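Local coordinates for Ifi204 (Mus musculus domesticus, PDB 5YZW), which probably senses DNA in innate immunity, as an interferon-inducible PYHIN-family protein that recognises DNA through its HIN domain, at residues 166-171 with 188-193. Numbering follows the deposited sequence.
Sequences LRLVCF and SYMQVI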
loop_
_atom_site.group_PDB
_atom_site.type_symbol
_atom_site.label_atom_id
_atom_site.label_comp_id
_atom_site.label_asym_id
_atom_site.label_seq_id
_atom_site.Cartn_x
_atom_site.Cartn_y
_atom_site.Cartn_z
ATOM N N LEU A 166 10.525 6.824 5.510
ATOM C CA LEU A 166 9.941 6.446 4.233
ATOM C C LEU A 166 8.699 5.594 4.448
ATOM O O LEU A 166 8.758 4.560 5.123
ATOM C CB LEU A 166 10.956 5.667 3.406
ATOM C CG LEU A 166 11.515 6.397 2.200
ATOM C CD1 LEU A 166 12.319 5.410 1.386
ATOM C CD2 LEU A 166 10.382 6.992 1.402
ATOM N N ARG A 167 7.586 6.018 3.862
ATOM C CA ARG A 167 6.360 5.229 3.855
ATOM C C ARG A 167 6.297 4.495 2.523
ATOM O O ARG A 167 6.216 5.129 1.464
ATOM C CB ARG A 167 5.131 6.106 4.056
ATOM C CG ARG A 167 3.802 5.391 3.758
ATOM C CD ARG A 167 2.634 6.306 4.078
ATOM N NE ARG A 167 2.580 6.598 5.509
ATOM C CZ ARG A 167 2.252 7.782 6.023
ATOM N NH1 ARG A 167 1.947 8.800 5.222
ATOM N NH2 ARG A 167 2.226 7.950 7.341
ATOM N N LEU A 168 6.367 3.166 2.578
ATOM C CA LEU A 168 6.352 2.314 1.397
ATOM C C LEU A 168 5.011 1.614 1.298
ATOM O O LEU A 168 4.538 1.030 2.281
ATOM C CB LEU A 168 7.462 1.260 1.440
ATOM C CG LEU A 168 8.879 1.688 1.818
ATOM C CD1 LEU A 168 9.700 0.459 2.190
ATOM C CD2 LEU A 168 9.491 2.407 0.654
ATOM N N VAL A 169 4.415 1.641 0.111
ATOM C CA VAL A 169 3.153 0.940 -0.119
ATOM C C VAL A 169 3.308 0.037 -1.332
ATOM O O VAL A 169 3.687 0.503 -2.416
ATOM C CB VAL A 169 1.980 1.908 -0.319
ATOM C CG1 VAL A 169 0.711 1.111 -0.555
ATOM C CG2 VAL A 169 1.868 2.848 0.874
ATOM N N CYS A 170 3.042 -1.254 -1.142
ATOM C CA CYS A 170 3.028 -2.238 -2.220
ATOM C C CYS A 170 4.388 -2.326 -2.916
ATOM O O CYS A 170 4.498 -2.129 -4.123
ATOM C CB CYS A 170 1.926 -1.917 -3.230
ATOM S SG CYS A 170 1.625 -3.243 -4.444
ATOM N N PHE A 171 5.420 -2.627 -2.123
ATOM C CA PHE A 171 6.733 -3.022 -2.624
ATOM C C PHE A 171 6.877 -4.541 -2.593
ATOM O O PHE A 171 6.294 -5.213 -1.742
ATOM C CB PHE A 171 7.841 -2.382 -1.790
ATOM C CG PHE A 171 8.159 -0.990 -2.186
ATOM C CD1 PHE A 171 7.200 -0.001 -2.143
ATOM C CD2 PHE A 171 9.456 -0.654 -2.600
ATOM C CE1 PHE A 171 7.495 1.301 -2.512
ATOM C CE2 PHE A 171 9.747 0.635 -2.980
ATOM C CZ PHE A 171 8.767 1.616 -2.941
ATOM N N SER A 188 3.562 0.425 -7.002
ATOM C CA SER A 188 4.177 0.931 -5.785
ATOM C C SER A 188 3.903 2.407 -5.593
ATOM O O SER A 188 3.673 3.177 -6.536
ATOM C CB SER A 188 5.711 0.724 -5.769
ATOM O OG SER A 188 6.060 -0.642 -5.886
ATOM N N TYR A 189 3.990 2.806 -4.333
ATOM C CA TYR A 189 3.868 4.203 -3.958
ATOM C C TYR A 189 4.779 4.426 -2.763
ATOM O O TYR A 189 4.958 3.538 -1.924
ATOM C CB TYR A 189 2.402 4.583 -3.609
ATOM C CG TYR A 189 2.289 5.981 -3.028
ATOM C CD1 TYR A 189 2.205 7.098 -3.858
ATOM C CD2 TYR A 189 2.292 6.187 -1.656
ATOM C CE1 TYR A 189 2.128 8.395 -3.323
ATOM C CE2 TYR A 189 2.210 7.466 -1.113
ATOM C CZ TYR A 189 2.134 8.568 -1.942
ATOM O OH TYR A 189 2.051 9.832 -1.385
ATOM N N MET A 190 5.351 5.617 -2.682
ATOM C CA MET A 190 6.153 5.943 -1.520
ATOM C C MET A 190 6.132 7.448 -1.321
ATOM O O MET A 190 5.934 8.211 -2.270
ATOM C CB MET A 190 7.601 5.447 -1.675
ATOM C CG MET A 190 8.313 5.977 -2.915
ATOM S SD MET A 190 10.001 5.323 -3.115
ATOM C CE MET A 190 10.385 4.935 -1.439
ATOM N N GLN A 191 6.324 7.861 -0.071
ATOM C CA GLN A 191 6.520 9.266 0.248
ATOM C C GLN A 191 7.324 9.355 1.536
ATOM O O GLN A 191 7.305 8.435 2.359
ATOM C CB GLN A 191 5.190 10.007 0.385
ATOM C CG GLN A 191 4.661 10.040 1.795
ATOM C CD GLN A 191 3.178 10.354 1.858
ATOM O OE1 GLN A 191 2.434 9.710 2.597
ATOM N NE2 GLN A 191 2.747 11.364 1.104
ATOM N N VAL A 192 8.053 10.466 1.697
ATOM C CA VAL A 192 8.775 10.725 2.935
ATOM C C VAL A 192 7.829 11.411 3.914
ATOM O O VAL A 192 6.904 12.129 3.519
ATOM C CB VAL A 192 10.044 11.571 2.685
ATOM C CG1 VAL A 192 10.796 11.075 1.451
ATOM C CG2 VAL A 192 9.690 13.030 2.533
ATOM N N ILE A 193 8.059 11.195 5.206
ATOM C CA ILE A 193 7.248 11.835 6.241
ATOM C C ILE A 193 8.009 12.972 6.926
ATOM O O ILE A 193 7.406 13.912 7.455
ATOM C CB ILE A 193 6.773 10.806 7.277
ATOM C CG1 ILE A 193 6.357 9.507 6.586
ATOM C CG2 ILE A 193 5.617 11.370 8.094
ATOM C CD1 ILE A 193 6.289 8.307 7.508
#
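Arg167 pairs with Gln191 and Val169 with Tyr189 as antiparallel hydrogen-bonded pairs, the axes of the two short strands coming within 4.7 Å, their directions 170° apart; the bond from Arg167 N to Gln191 O, 2.9 Å, is close to straight. Leu166, Leu168, Met190 and Val192 point to one face of the sheet. With Met190 CG in the crowded position between backbone N and carbonyl carbon (chi1 57°) and the chain bent at chi3, CE packs tightly against both leucines, 3.4 Å from Leu168 CD2 and 3.5 Å from Leu166 CD1. Phe171 crosses the methionine at about a right angle, and Met190 SD sits at the ring edge, 3.9 Å from Phe171 CZ, a Met-aromatic contact. One ring face of Phe171 carries Leu168 CD2 near the rim, the opposite face Ser188 OG. Strand 189-192 borders strand 165-169 in the second of two OB-type beta barrels of the HIN domain; strand 119-132 lies on the other side of 165-169. At Cys170 the chain turns a corner, and Cys170 and Phe171 both face Val120 in a G1 beta bulge. Ser188 OG lies 2.8 Å from Cys170 O and also meets Val185 N. On the other face Arg167 and Gln191 lie side by side, their planar groups 71° apart, and Arg167 NH1 donates a bent bond to Gln191 OE1 at 2.8 Å. Glu123 holds Arg167 NH2 in a salt bridge. Val169 CG2 touches the edge of the Tyr189 ring at CD2, 4.2 Å away, while Tyr189 OH reaches Glu20 of the first barrel.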